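Local atomic coordinates of glutathione S-transferase enzyme with thioredoxin-like domain (Bradyrhizobium sp., PDB entry 4MF7), a protein that probably conjugates glutathione to electrophilic substrates, as a member of the glutathione S-transferase family with a thioredoxin-like domain. Residues K76-Q79 and K80-E83; L109-S112 and G113-L116. All coordinates share one frame; numbering follows the deposited sequence.

Interaction 1 of 2, residues K76-Q79 and K80-E83; sequences KDHQ and KTPE
With OG1 set between the backbone N and the carbonyl carbon of its own residue (chi1 62°), Thr81 turns its hydroxyl back onto the carbonyl of His78, while chi1 of -57° in Lys80 sends an otherwise extended chain past Asp77. Thr81 OG1 donates to His78 O at 2.8 Å, lying in the carbonyl plane. The same oxygen also accepts Thr81 N at 3.2 Å, this donor standing well above that plane, so two bonds from one residue grip a single carbonyl. One residue earlier, Lys80 N donates to Asp77 O at 3.0 Å. Among the side chains, Lys80 CE rests 3.3 Å from Asp77 OD2; NZ bends away to 4.5 Å from OD2, too far for a salt bridge though the opposite charges probably attract. Gln79, bent at chi2 (-80°), runs alongside Lys80 and brings NE2 to 3.7 Å from Lys80 CE. Were Gln79 an alanine, the lysine's methylenes would probably lose this flanking amide and swing more freely. Thr81 also accepts Phe84 N through OG1, and Glu83 is salt-bridged to Arg34. The whole is a 3-10 turn leading into a threonine N-cap, which starts helix 82-87 in the N-terminal thioredoxin-like domain.

Interaction 2 of 2, residues L109-S112 and G113-L116; sequences LFES and GAIL
Glu111 meets the first turn of the following helix through both its side chain and its carbonyl, and hydrogen bonds dominate the contact. As the N-cap residue, it folds its carboxylate over the amides of that turn: with CG anti to the backbone N (chi1 -155°) and the chain bent at chi2, OE1 accepts Ala114 N at 2.8 Å from above the carboxylate plane. OE2 takes a weak, longer bond from Gly113 N at 3.3 Å. The helical backbone bonds follow, Ile115 N donating to Glu111 O and Leu116 N to Ser112 O, each at 3.0 Å.

Apolar packing accompanies this cap. Leu109 CD2 lies 4.2 Å from Ile115 CG1, and Ile115 CD1 reaches back to 3.6 Å from Leu109 O, closing the corner between strand and helix. Ala114 CB sits against the backbone, 3.5 Å from Glu111 O.

Glu111-Ser112 matches the Glu-Ser pair that in relatives binds the gamma-glutamyl end of glutathione, and probably does so here; the positive phi of Glu111 (84°) fits it. Ser112 OG is hydrogen-bonded to Asn52 OD1, and Glu111 OE2 to His142 NE2 of the same chain, while His142 of the second subunit packs against Glu111. Strand 107-110 thus passes into helix 112-123 beside strand 95-98, with Ile115 against Ile96 and Val56 of helix 53-63, Leu116 against helix 203-215, and Phe110 N bonded to Gln139 of the second subunit.

In the fold
Both interactions lie in the N-terminal domain and both prepare the start of a helix, yet no element is common to them: residues 76-83 lead from the loop after strand 67-71 into helix 82-87, residues 109-116 from strand 107-110 into helix 112-123. Their centres are 20 Å apart and they do not touch. Interaction 1 is a surface contact, where a hydroxyl cap is accompanied by charged and amide side chains. Interaction 2 is buried, with a carboxylate cap beside the aliphatic packing of Leu109 and Ile115, and it borders both helix 203-215 of the C-terminal domain and the second subunit, whereas no other chain of the assembly reaches interaction 1.

Interaction 1 of 2, residues K76-Q79 and K80-E83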
# COMPACT_ATOMS: atom_id res chain seq x y z
N LYS A 76 -23.73 -9.12 -9.04
CA LYS A 76 -24.93 -9.14 -8.18
C LYS A 76 -24.77 -8.26 -6.95
O LYS A 76 -25.57 -8.37 -6.01
CB LYS A 76 -25.24 -10.58 -7.77
CG LYS A 76 -25.56 -11.49 -8.94
CD LYS A 76 -25.99 -12.87 -8.48
CE LYS A 76 -26.31 -13.76 -9.67
NZ LYS A 76 -26.82 -15.08 -9.22
N ASP A 77 -23.76 -7.39 -6.95
CA ASP A 77 -23.45 -6.51 -5.81
C ASP A 77 -23.18 -7.27 -4.50
O ASP A 77 -23.47 -6.76 -3.40
CB ASP A 77 -24.56 -5.45 -5.61
CG ASP A 77 -24.55 -4.37 -6.68
OD1 ASP A 77 -23.80 -4.49 -7.68
OD2 ASP A 77 -25.30 -3.39 -6.51
N HIS A 78 -22.63 -8.47 -4.60
CA HIS A 78 -22.40 -9.26 -3.38
C HIS A 78 -21.35 -8.63 -2.46
O HIS A 78 -21.39 -8.85 -1.26
CB HIS A 78 -22.06 -10.72 -3.70
CG HIS A 78 -23.26 -11.54 -4.08
ND1 HIS A 78 -23.17 -12.70 -4.81
CD2 HIS A 78 -24.59 -11.35 -3.84
CE1 HIS A 78 -24.38 -13.20 -5.00
NE2 HIS A 78 -25.25 -12.40 -4.43
N GLN A 79 -20.43 -7.83 -3.02
CA GLN A 79 -19.48 -7.04 -2.22
C GLN A 79 -20.14 -5.94 -1.36
O GLN A 79 -19.51 -5.41 -0.45
CB GLN A 79 -18.38 -6.42 -3.11
CG GLN A 79 -18.72 -5.07 -3.76
CD GLN A 79 -19.60 -5.20 -5.01
OE1 GLN A 79 -20.18 -6.25 -5.28
NE2 GLN A 79 -19.68 -4.12 -5.77
N LYS A 80 -21.38 -5.58 -1.67
CA LYS A 80 -22.15 -4.60 -0.90
C LYS A 80 -23.10 -5.24 0.12
O LYS A 80 -23.85 -4.53 0.79
CB LYS A 80 -22.99 -3.72 -1.83
CG LYS A 80 -22.23 -2.97 -2.91
CD LYS A 80 -23.22 -2.25 -3.83
CE LYS A 80 -22.63 -1.91 -5.19
NZ LYS A 80 -22.02 -0.56 -5.24
N THR A 81 -23.08 -6.56 0.24
CA THR A 81 -23.97 -7.24 1.18
C THR A 81 -23.47 -7.01 2.59
O THR A 81 -22.26 -6.78 2.78
CB THR A 81 -24.06 -8.76 0.92
OG1 THR A 81 -22.76 -9.36 1.10
CG2 THR A 81 -24.59 -9.03 -0.50
N PRO A 82 -24.36 -7.06 3.59
CA PRO A 82 -23.84 -6.91 4.97
C PRO A 82 -22.84 -8.01 5.36
O PRO A 82 -21.96 -7.81 6.19
CB PRO A 82 -25.10 -6.95 5.85
CG PRO A 82 -26.27 -7.09 4.93
CD PRO A 82 -25.82 -6.88 3.52
N GLU A 83 -22.95 -9.18 4.74
CA GLU A 83 -22.04 -10.28 5.07
C GLU A 83 -20.61 -9.98 4.58
O GLU A 83 -19.65 -10.16 5.33
CB GLU A 83 -22.57 -11.59 4.49
CG GLU A 83 -23.88 -12.05 5.15
CD GLU A 83 -25.12 -11.33 4.64
OE1 GLU A 83 -26.12 -11.31 5.38
OE2 GLU A 83 -25.10 -10.80 3.50

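Interaction 2 of 2, residues L109-S112 and G113-L116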
# COMPACT_ATOMS: atom_id res chain seq x y z
N LEU A 109 -8.55 -10.29 7.46
CA LEU A 109 -7.62 -9.30 6.97
C LEU A 109 -7.98 -8.93 5.54
O LEU A 109 -8.26 -9.79 4.72
CB LEU A 109 -6.20 -9.85 7.07
CG LEU A 109 -5.02 -8.90 7.11
CD1 LEU A 109 -5.05 -8.06 8.38
CD2 LEU A 109 -3.72 -9.71 7.01
N PHE A 110 -7.99 -7.63 5.25
CA PHE A 110 -8.12 -7.17 3.89
C PHE A 110 -6.92 -6.29 3.54
O PHE A 110 -6.02 -6.08 4.35
CB PHE A 110 -9.47 -6.49 3.68
CG PHE A 110 -9.73 -5.36 4.66
CD1 PHE A 110 -9.20 -4.10 4.44
CD2 PHE A 110 -10.50 -5.57 5.78
CE1 PHE A 110 -9.43 -3.06 5.34
CE2 PHE A 110 -10.74 -4.56 6.69
CZ PHE A 110 -10.20 -3.30 6.47
N GLU A 111 -6.90 -5.82 2.30
CA GLU A 111 -5.83 -5.00 1.74
C GLU A 111 -4.74 -5.94 1.28
O GLU A 111 -4.09 -6.62 2.08
CB GLU A 111 -5.33 -3.90 2.72
CG GLU A 111 -4.70 -2.70 2.01
CD GLU A 111 -3.40 -3.05 1.30
OE1 GLU A 111 -2.42 -3.45 1.96
OE2 GLU A 111 -3.35 -2.90 0.07
N SER A 112 -4.61 -6.06 -0.04
CA SER A 112 -3.71 -7.06 -0.63
C SER A 112 -2.26 -6.98 -0.17
O SER A 112 -1.62 -7.99 0.01
CB SER A 112 -3.82 -7.03 -2.17
OG SER A 112 -3.29 -5.79 -2.65
N GLY A 113 -1.73 -5.76 0.04
CA GLY A 113 -0.38 -5.60 0.56
C GLY A 113 -0.18 -6.15 1.96
O GLY A 113 0.79 -6.88 2.21
N ALA A 114 -1.12 -5.82 2.84
CA ALA A 114 -1.15 -6.33 4.21
C ALA A 114 -1.21 -7.88 4.18
O ALA A 114 -0.50 -8.56 4.90
CB ALA A 114 -2.33 -5.77 4.97
N ILE A 115 -2.03 -8.42 3.28
CA ILE A 115 -2.22 -9.86 3.21
C ILE A 115 -0.95 -10.55 2.76
O ILE A 115 -0.58 -11.60 3.30
CB ILE A 115 -3.44 -10.26 2.32
CG1 ILE A 115 -4.78 -9.85 2.95
CG2 ILE A 115 -3.45 -11.79 2.09
CD1 ILE A 115 -5.92 -9.80 1.97
N LEU A 116 -0.29 -10.01 1.71
CA LEU A 116 0.95 -10.55 1.21
C LEU A 116 2.01 -10.54 2.29
O LEU A 116 2.71 -11.52 2.48
CB LEU A 116 1.46 -9.83 -0.04
CG LEU A 116 0.69 -10.01 -1.35
CD1 LEU A 116 1.36 -9.25 -2.50
CD2 LEU A 116 0.55 -11.46 -1.70